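Local atomic coordinates of uroporphyrinogen III synthase (Thermus thermophilus, PDB entry 1WCW), a protein that probably catalyses the cyclisation of hydroxymethylbilane to uroporphyrinogen III, with inversion of the last pyrrole ring, in tetrapyrrole biosynthesis. Residues Pro88-Phe93 and Ala108-His113. Residues are numbered along the deposited sequence; the frame is centred on the assembly and turned at random.
Sequences PLAKAF and AGLPPH
The tightly packed part is an apolar contact in which L110 lays its two methyls against the helix around L89 and A90. CD1 of L110 lies 3.9 Å from CB of L89. CD2 of L110 goes instead to the backbone, 3.7 Å from the N of A90, and also meets CB of that alanine. The two leucine side chains cross at about a right angle. Both are buried, and L75 of helix 68-80 also touches L89.

In the fold, helix 86-91 leads into strand 93-96 and helix 99-107 into strand 114-115, neighbouring parallel strands at the end of the six-stranded mixed sheet. Helix 99-107 is their crossover, closed at G109 by a Schellman motif with positive phi. Between the segments, the guanidinium of R94 hydrogen-bonds to the carbonyl oxygens of L89 and P111, tying the helix end to the loop.

The other end is looser and nearer solvent: H113 is exposed and F93 partly so, although A92 is buried. The F93 and H113 rings are almost parallel, planes at 6°, but slid until they barely overlap, with centroids 5.1 Å apart. CB of H113 lies oblique to the F93 ring, 3.6 Å from CE1, and CD2 of H113 comes equally near CA of F93. Chi1 of F93 (-176°) sets CG anti to the backbone N; CE1 and CD1 make the ring's contact with H113. The A92 carbonyl oxygen lies at the edge of the imidazole, near its plane, and takes a weak hydrogen bond from NE2 of H113, at 3.4 Å with an N-H...O angle of 145°.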
loop_
_atom_site.group_PDB
_atom_site.type_symbol
_atom_site.label_atom_id
_atom_site.label_comp_id
_atom_site.label_asym_id
_atom_site.label_seq_id
_atom_site.Cartn_x
_atom_site.Cartn_y
_atom_site.Cartn_z
ATOM N N PRO A 88 24.418 7.888 8.414
ATOM C CA PRO A 88 24.494 7.059 7.202
ATOM C C PRO A 88 23.419 7.466 6.184
ATOM O O PRO A 88 23.667 7.551 4.976
ATOM C CB PRO A 88 24.248 5.647 7.712
ATOM C CG PRO A 88 24.690 5.729 9.149
ATOM C CD PRO A 88 24.394 7.089 9.654
ATOM N N LEU A 89 22.212 7.696 6.649
ATOM C CA LEU A 89 21.147 8.105 5.734
ATOM C C LEU A 89 21.400 9.466 5.088
ATOM O O LEU A 89 21.067 9.679 3.901
ATOM C CB LEU A 89 19.775 8.090 6.398
ATOM C CG LEU A 89 19.294 6.645 6.695
ATOM C CD1 LEU A 89 18.096 6.713 7.641
ATOM C CD2 LEU A 89 18.965 5.923 5.474
ATOM N N ALA A 90 22.054 10.359 5.822
ATOM C CA ALA A 90 22.357 11.687 5.254
ATOM C C ALA A 90 23.334 11.571 4.110
ATOM O O ALA A 90 23.258 12.352 3.125
ATOM C CB ALA A 90 22.949 12.555 6.313
ATOM N N LYS A 91 24.246 10.612 4.214
ATOM C CA LYS A 91 25.234 10.435 3.170
ATOM C C LYS A 91 24.696 9.634 1.975
ATOM O O LYS A 91 25.174 9.800 0.844
ATOM C CB LYS A 91 26.478 9.762 3.735
ATOM C CG LYS A 91 27.161 10.666 4.799
ATOM C CD LYS A 91 28.334 10.003 5.482
ATOM C CE LYS A 91 28.972 10.942 6.504
ATOM N NZ LYS A 91 30.294 10.403 6.968
ATOM N N ALA A 92 23.691 8.791 2.178
ATOM C CA ALA A 92 23.182 8.005 1.102
ATOM C C ALA A 92 22.346 8.837 0.083
ATOM O O ALA A 92 21.806 9.888 0.430
ATOM C CB ALA A 92 22.273 6.909 1.712
ATOM N N PHE A 93 22.260 8.286 -1.126
ATOM C CA PHE A 93 21.362 8.831 -2.148
ATOM C C PHE A 93 19.992 8.264 -1.697
ATOM O O PHE A 93 19.842 7.038 -1.569
ATOM C CB PHE A 93 21.731 8.326 -3.533
ATOM C CG PHE A 93 20.935 8.910 -4.633
ATOM C CD1 PHE A 93 21.146 10.240 -5.037
ATOM C CD2 PHE A 93 19.976 8.173 -5.260
ATOM C CE1 PHE A 93 20.365 10.790 -6.096
ATOM C CE2 PHE A 93 19.188 8.747 -6.308
ATOM C CZ PHE A 93 19.417 10.085 -6.713
ATOM N N ALA A 108 12.019 13.862 8.918
ATOM C CA ALA A 108 13.183 13.407 9.662
ATOM C C ALA A 108 14.448 14.234 9.335
ATOM O O ALA A 108 15.506 13.959 9.863
ATOM C CB ALA A 108 13.431 11.899 9.342
ATOM N N GLY A 109 14.302 15.224 8.435
ATOM C CA GLY A 109 15.404 16.069 8.002
ATOM C C GLY A 109 16.316 15.333 7.039
ATOM O O GLY A 109 17.498 15.616 6.933
ATOM N N LEU A 110 15.733 14.372 6.321
ATOM C CA LEU A 110 16.495 13.535 5.349
ATOM C C LEU A 110 15.672 13.535 4.062
ATOM O O LEU A 110 15.298 12.470 3.535
ATOM C CB LEU A 110 16.627 12.098 5.888
ATOM C CG LEU A 110 17.476 11.947 7.171
ATOM C CD1 LEU A 110 17.216 10.602 7.803
ATOM C CD2 LEU A 110 18.963 12.088 6.837
ATOM N N PRO A 111 15.379 14.719 3.507
ATOM C CA PRO A 111 14.548 14.751 2.301
ATOM C C PRO A 111 15.093 13.896 1.163
ATOM O O PRO A 111 16.301 13.818 0.939
ATOM C CB PRO A 111 14.461 16.264 1.945
ATOM C CG PRO A 111 15.784 16.814 2.504
ATOM C CD PRO A 111 16.014 16.038 3.789
ATOM N N PRO A 112 14.203 13.274 0.421
ATOM C CA PRO A 112 14.669 12.440 -0.684
ATOM C C PRO A 112 15.266 13.235 -1.818
ATOM O O PRO A 112 14.870 14.364 -2.080
ATOM C CB PRO A 112 13.395 11.696 -1.132
ATOM C CG PRO A 112 12.291 12.680 -0.796
ATOM C CD PRO A 112 12.711 13.337 0.510
ATOM N N HIS A 113 16.197 12.613 -2.524
ATOM C CA HIS A 113 16.762 13.219 -3.731
ATOM C C HIS A 113 15.847 13.044 -4.894
ATOM O O HIS A 113 15.932 13.857 -5.834
ATOM C CB HIS A 113 18.136 12.621 -4.018
ATOM C CG HIS A 113 19.104 12.820 -2.902
ATOM N ND1 HIS A 113 19.770 13.999 -2.571
ATOM C CD2 HIS A 113 19.517 11.893 -2.002
ATOM C CE1 HIS A 113 20.573 13.769 -1.532
ATOM N NE2 HIS A 113 20.417 12.491 -1.171
#